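Long-range contact in UPF0255 protein frsA (PDB 4I4C), which probably hydrolyses carboxylic esters as a serine esterase of the alpha/beta-hydrolase clan: residues Met224-Ser236 with Tyr244-Phe256. Sequence-based numbering, arbitrary orientation.
Sequences MLTVDMPSVGYSS and YSRLHQAVLNELF
L225 of strand 223-226 sends its side chain onto V251 of helix 246-254, a worked example of how an alpha/beta-hydrolase sheet is covered by the helix of its own beta-alpha-beta crossover. The chain leaves this strand, runs through the helix and returns as the parallel strand 266-271, with strand 193-199 lying between the two. L225 places CG anti to its backbone N (chi1 -178°), and CD2 comes to 3.5 Å from V251 CG1, a tight fit for two methyls. The same CD2 also meets L255 CD2, at 3.7 Å, four residues further along.

V227 repeats the theme against an aromatic partner. Its CG1 sits off-centre over the imidazole of H248, 4.3 Å from the ring centroid and 29° from the ring normal, a CH-pi contact. The ring is further fixed by S199, whose OG bonds both H248 NE2 and the carbonyl of V227, so one hydroxyl joins V227 to the helix.

Beyond the strand, M229 starts away from the helix, but bends at chi2 and chi3 bring its thioether back. SD approaches H248 CE1 obliquely at 3.7 Å, while CE lies alongside Y244, 4.0 Å from CD2. The M229 side chain is also about 7 Å from the bound hexanoic acid, placing this end of the contact near the ligand pocket.

P230, second residue of a type II turn, rests its CG on L247 CD1 at 3.8 Å. R246 brings NH1 obliquely beside the proline, its guanidinium held by E176 and the carbonyl of P239. Three residues past the turn, S235 packs CB and OG against L247 CD1, while OG donates a 2.8 Å hydrogen bond to D228 O from above the carbonyl plane.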
# COMPACT_ATOMS: atom_id res chain seq x y z
N MET A 224 -10.96 11.15 -4.41
CA MET A 224 -10.28 9.96 -3.94
C MET A 224 -10.39 9.87 -2.44
O MET A 224 -10.13 10.84 -1.74
CB MET A 224 -8.81 9.96 -4.37
CG MET A 224 -8.02 8.82 -3.76
SD MET A 224 -6.33 8.67 -4.37
CE MET A 224 -5.48 9.85 -3.33
N LEU A 225 -10.78 8.71 -1.94
CA LEU A 225 -10.94 8.51 -0.51
C LEU A 225 -10.03 7.37 -0.10
O LEU A 225 -10.34 6.22 -0.36
CB LEU A 225 -12.39 8.19 -0.18
CG LEU A 225 -12.74 7.99 1.29
CD1 LEU A 225 -12.41 9.25 2.07
CD2 LEU A 225 -14.22 7.66 1.43
N THR A 226 -8.89 7.69 0.51
CA THR A 226 -7.93 6.65 0.89
C THR A 226 -8.27 6.00 2.23
O THR A 226 -8.79 6.65 3.14
CB THR A 226 -6.49 7.18 0.91
OG1 THR A 226 -6.40 8.27 1.82
CG2 THR A 226 -6.10 7.67 -0.49
N VAL A 227 -8.00 4.70 2.32
CA VAL A 227 -8.25 3.95 3.53
C VAL A 227 -7.12 2.94 3.72
O VAL A 227 -6.64 2.36 2.74
CB VAL A 227 -9.59 3.16 3.44
CG1 VAL A 227 -9.89 2.48 4.76
CG2 VAL A 227 -10.76 4.07 3.04
N ASP A 228 -6.69 2.75 4.97
CA ASP A 228 -5.77 1.69 5.35
C ASP A 228 -6.50 0.38 5.69
O ASP A 228 -7.44 0.37 6.50
CB ASP A 228 -4.95 2.12 6.57
CG ASP A 228 -3.88 3.16 6.23
OD1 ASP A 228 -3.08 2.92 5.30
OD2 ASP A 228 -3.84 4.22 6.91
N MET A 229 -6.06 -0.72 5.09
CA MET A 229 -6.53 -2.07 5.44
C MET A 229 -6.36 -2.30 6.94
O MET A 229 -5.50 -1.69 7.56
CB MET A 229 -5.69 -3.12 4.70
CG MET A 229 -5.87 -3.16 3.21
SD MET A 229 -7.42 -4.00 2.82
CE MET A 229 -6.95 -5.70 3.11
N PRO A 230 -7.18 -3.19 7.53
CA PRO A 230 -7.00 -3.52 8.95
C PRO A 230 -5.56 -3.97 9.26
O PRO A 230 -5.03 -4.76 8.49
CB PRO A 230 -7.98 -4.67 9.17
CG PRO A 230 -9.04 -4.46 8.14
CD PRO A 230 -8.37 -3.85 6.95
N SER A 231 -4.99 -3.45 10.35
CA SER A 231 -3.62 -3.73 10.86
C SER A 231 -2.56 -2.80 10.27
O SER A 231 -1.41 -2.78 10.72
CB SER A 231 -3.19 -5.19 10.64
OG SER A 231 -2.90 -5.42 9.27
N VAL A 232 -2.98 -2.03 9.26
CA VAL A 232 -2.09 -1.12 8.54
C VAL A 232 -2.35 0.33 8.90
O VAL A 232 -3.51 0.77 8.92
CB VAL A 232 -2.29 -1.27 7.01
CG1 VAL A 232 -1.48 -0.21 6.25
CG2 VAL A 232 -1.92 -2.67 6.54
N GLY A 233 -1.28 1.08 9.17
CA GLY A 233 -1.33 2.52 9.39
C GLY A 233 -2.32 3.00 10.44
O GLY A 233 -2.30 2.54 11.58
N TYR A 234 -3.19 3.93 10.04
CA TYR A 234 -4.27 4.43 10.89
C TYR A 234 -5.26 3.35 11.33
O TYR A 234 -6.05 3.56 12.25
CB TYR A 234 -5.07 5.51 10.15
CG TYR A 234 -4.47 6.89 10.14
CD1 TYR A 234 -4.55 7.71 11.27
CD2 TYR A 234 -3.85 7.40 9.00
CE1 TYR A 234 -4.01 9.00 11.26
CE2 TYR A 234 -3.30 8.68 8.99
CZ TYR A 234 -3.39 9.47 10.12
OH TYR A 234 -2.86 10.73 10.09
N SER A 235 -5.24 2.21 10.64
CA SER A 235 -6.11 1.10 11.00
C SER A 235 -5.36 0.02 11.76
O SER A 235 -5.83 -1.12 11.85
CB SER A 235 -6.76 0.51 9.75
OG SER A 235 -7.40 1.54 9.02
N SER A 236 -4.20 0.38 12.30
CA SER A 236 -3.37 -0.54 13.08
C SER A 236 -4.13 -1.26 14.19
O SER A 236 -3.87 -2.42 14.48
CB SER A 236 -2.17 0.20 13.68
OG SER A 236 -2.59 1.26 14.52
N TYR A 244 -11.89 -8.95 6.01
CA TYR A 244 -10.92 -7.87 5.96
C TYR A 244 -11.38 -6.70 5.08
O TYR A 244 -10.64 -5.74 4.87
CB TYR A 244 -9.53 -8.38 5.56
CG TYR A 244 -9.46 -9.22 4.29
CD1 TYR A 244 -9.13 -10.58 4.34
CD2 TYR A 244 -9.71 -8.65 3.05
CE1 TYR A 244 -9.07 -11.35 3.17
CE2 TYR A 244 -9.65 -9.41 1.88
CZ TYR A 244 -9.33 -10.76 1.94
OH TYR A 244 -9.27 -11.51 0.77
N SER A 245 -12.61 -6.79 4.59
CA SER A 245 -13.21 -5.70 3.82
C SER A 245 -14.05 -4.83 4.75
O SER A 245 -14.57 -3.78 4.35
CB SER A 245 -14.07 -6.25 2.67
OG SER A 245 -15.04 -7.17 3.15
N ARG A 246 -14.13 -5.29 6.00
CA ARG A 246 -14.84 -4.69 7.13
C ARG A 246 -14.87 -3.16 7.15
O ARG A 246 -15.93 -2.54 7.27
CB ARG A 246 -14.14 -5.16 8.40
CG ARG A 246 -15.00 -5.42 9.60
CD ARG A 246 -14.35 -6.46 10.50
NE ARG A 246 -13.39 -5.92 11.47
CZ ARG A 246 -12.06 -6.01 11.36
NH1 ARG A 246 -11.52 -6.61 10.31
NH2 ARG A 246 -11.28 -5.49 12.31
N LEU A 247 -13.69 -2.55 7.11
CA LEU A 247 -13.56 -1.12 7.30
C LEU A 247 -14.05 -0.37 6.07
O LEU A 247 -14.65 0.70 6.17
CB LEU A 247 -12.10 -0.75 7.63
CG LEU A 247 -11.39 -1.48 8.78
CD1 LEU A 247 -9.98 -0.91 9.01
CD2 LEU A 247 -12.19 -1.42 10.06
N HIS A 248 -13.79 -0.93 4.89
CA HIS A 248 -14.27 -0.33 3.65
C HIS A 248 -15.80 -0.31 3.54
O HIS A 248 -16.38 0.63 2.97
CB HIS A 248 -13.65 -1.04 2.45
CG HIS A 248 -12.16 -0.93 2.41
ND1 HIS A 248 -11.33 -1.84 3.03
CD2 HIS A 248 -11.35 0.00 1.86
CE1 HIS A 248 -10.07 -1.48 2.84
NE2 HIS A 248 -10.06 -0.37 2.13
N GLN A 249 -16.44 -1.34 4.08
CA GLN A 249 -17.89 -1.43 4.05
C GLN A 249 -18.47 -0.32 4.91
O GLN A 249 -19.46 0.33 4.54
CB GLN A 249 -18.35 -2.78 4.57
CG GLN A 249 -19.84 -2.93 4.67
CD GLN A 249 -20.29 -4.31 4.31
OE1 GLN A 249 -19.74 -5.30 4.80
NE2 GLN A 249 -21.28 -4.40 3.43
N ALA A 250 -17.83 -0.09 6.05
CA ALA A 250 -18.25 0.96 6.97
C ALA A 250 -17.99 2.33 6.37
O ALA A 250 -18.80 3.24 6.54
CB ALA A 250 -17.52 0.82 8.32
N VAL A 251 -16.88 2.47 5.66
CA VAL A 251 -16.58 3.73 4.99
C VAL A 251 -17.59 3.95 3.86
O VAL A 251 -18.06 5.07 3.63
CB VAL A 251 -15.14 3.79 4.44
CG1 VAL A 251 -14.96 5.01 3.56
CG2 VAL A 251 -14.11 3.83 5.59
N LEU A 252 -17.95 2.87 3.16
CA LEU A 252 -18.97 2.94 2.11
C LEU A 252 -20.32 3.37 2.69
O LEU A 252 -20.96 4.29 2.18
CB LEU A 252 -19.10 1.60 1.37
CG LEU A 252 -20.20 1.43 0.31
CD1 LEU A 252 -20.04 2.40 -0.84
CD2 LEU A 252 -20.22 -0.01 -0.20
N ASN A 253 -20.73 2.72 3.77
CA ASN A 253 -22.00 3.06 4.42
C ASN A 253 -22.02 4.47 4.98
O ASN A 253 -23.09 5.05 5.18
CB ASN A 253 -22.34 2.05 5.51
CG ASN A 253 -22.61 0.67 4.96
OD1 ASN A 253 -22.95 0.51 3.78
ND2 ASN A 253 -22.47 -0.35 5.81
N GLU A 254 -20.84 5.02 5.25
CA GLU A 254 -20.73 6.38 5.76
C GLU A 254 -20.91 7.46 4.66
O GLU A 254 -21.27 8.60 4.96
CB GLU A 254 -19.40 6.57 6.49
CG GLU A 254 -19.25 7.93 7.15
CD GLU A 254 -20.19 8.12 8.32
OE1 GLU A 254 -20.65 7.09 8.88
OE2 GLU A 254 -20.48 9.28 8.69
N LEU A 255 -20.65 7.10 3.41
CA LEU A 255 -20.72 8.08 2.31
C LEU A 255 -22.11 8.73 2.16
O LEU A 255 -22.22 9.82 1.58
CB LEU A 255 -20.27 7.47 0.99
CG LEU A 255 -18.80 7.03 0.91
CD1 LEU A 255 -18.47 6.50 -0.48
CD2 LEU A 255 -17.85 8.16 1.29
N PHE A 256 -23.14 8.07 2.67
CA PHE A 256 -24.49 8.64 2.66
C PHE A 256 -24.56 9.94 3.44
O PHE A 256 -25.31 10.84 3.09
CB PHE A 256 -25.51 7.66 3.25
CG PHE A 256 -25.71 6.42 2.44
CD1 PHE A 256 -26.34 6.48 1.20
CD2 PHE A 256 -25.30 5.19 2.92
CE1 PHE A 256 -26.53 5.34 0.44
CE2 PHE A 256 -25.49 4.04 2.17
CZ PHE A 256 -26.11 4.11 0.93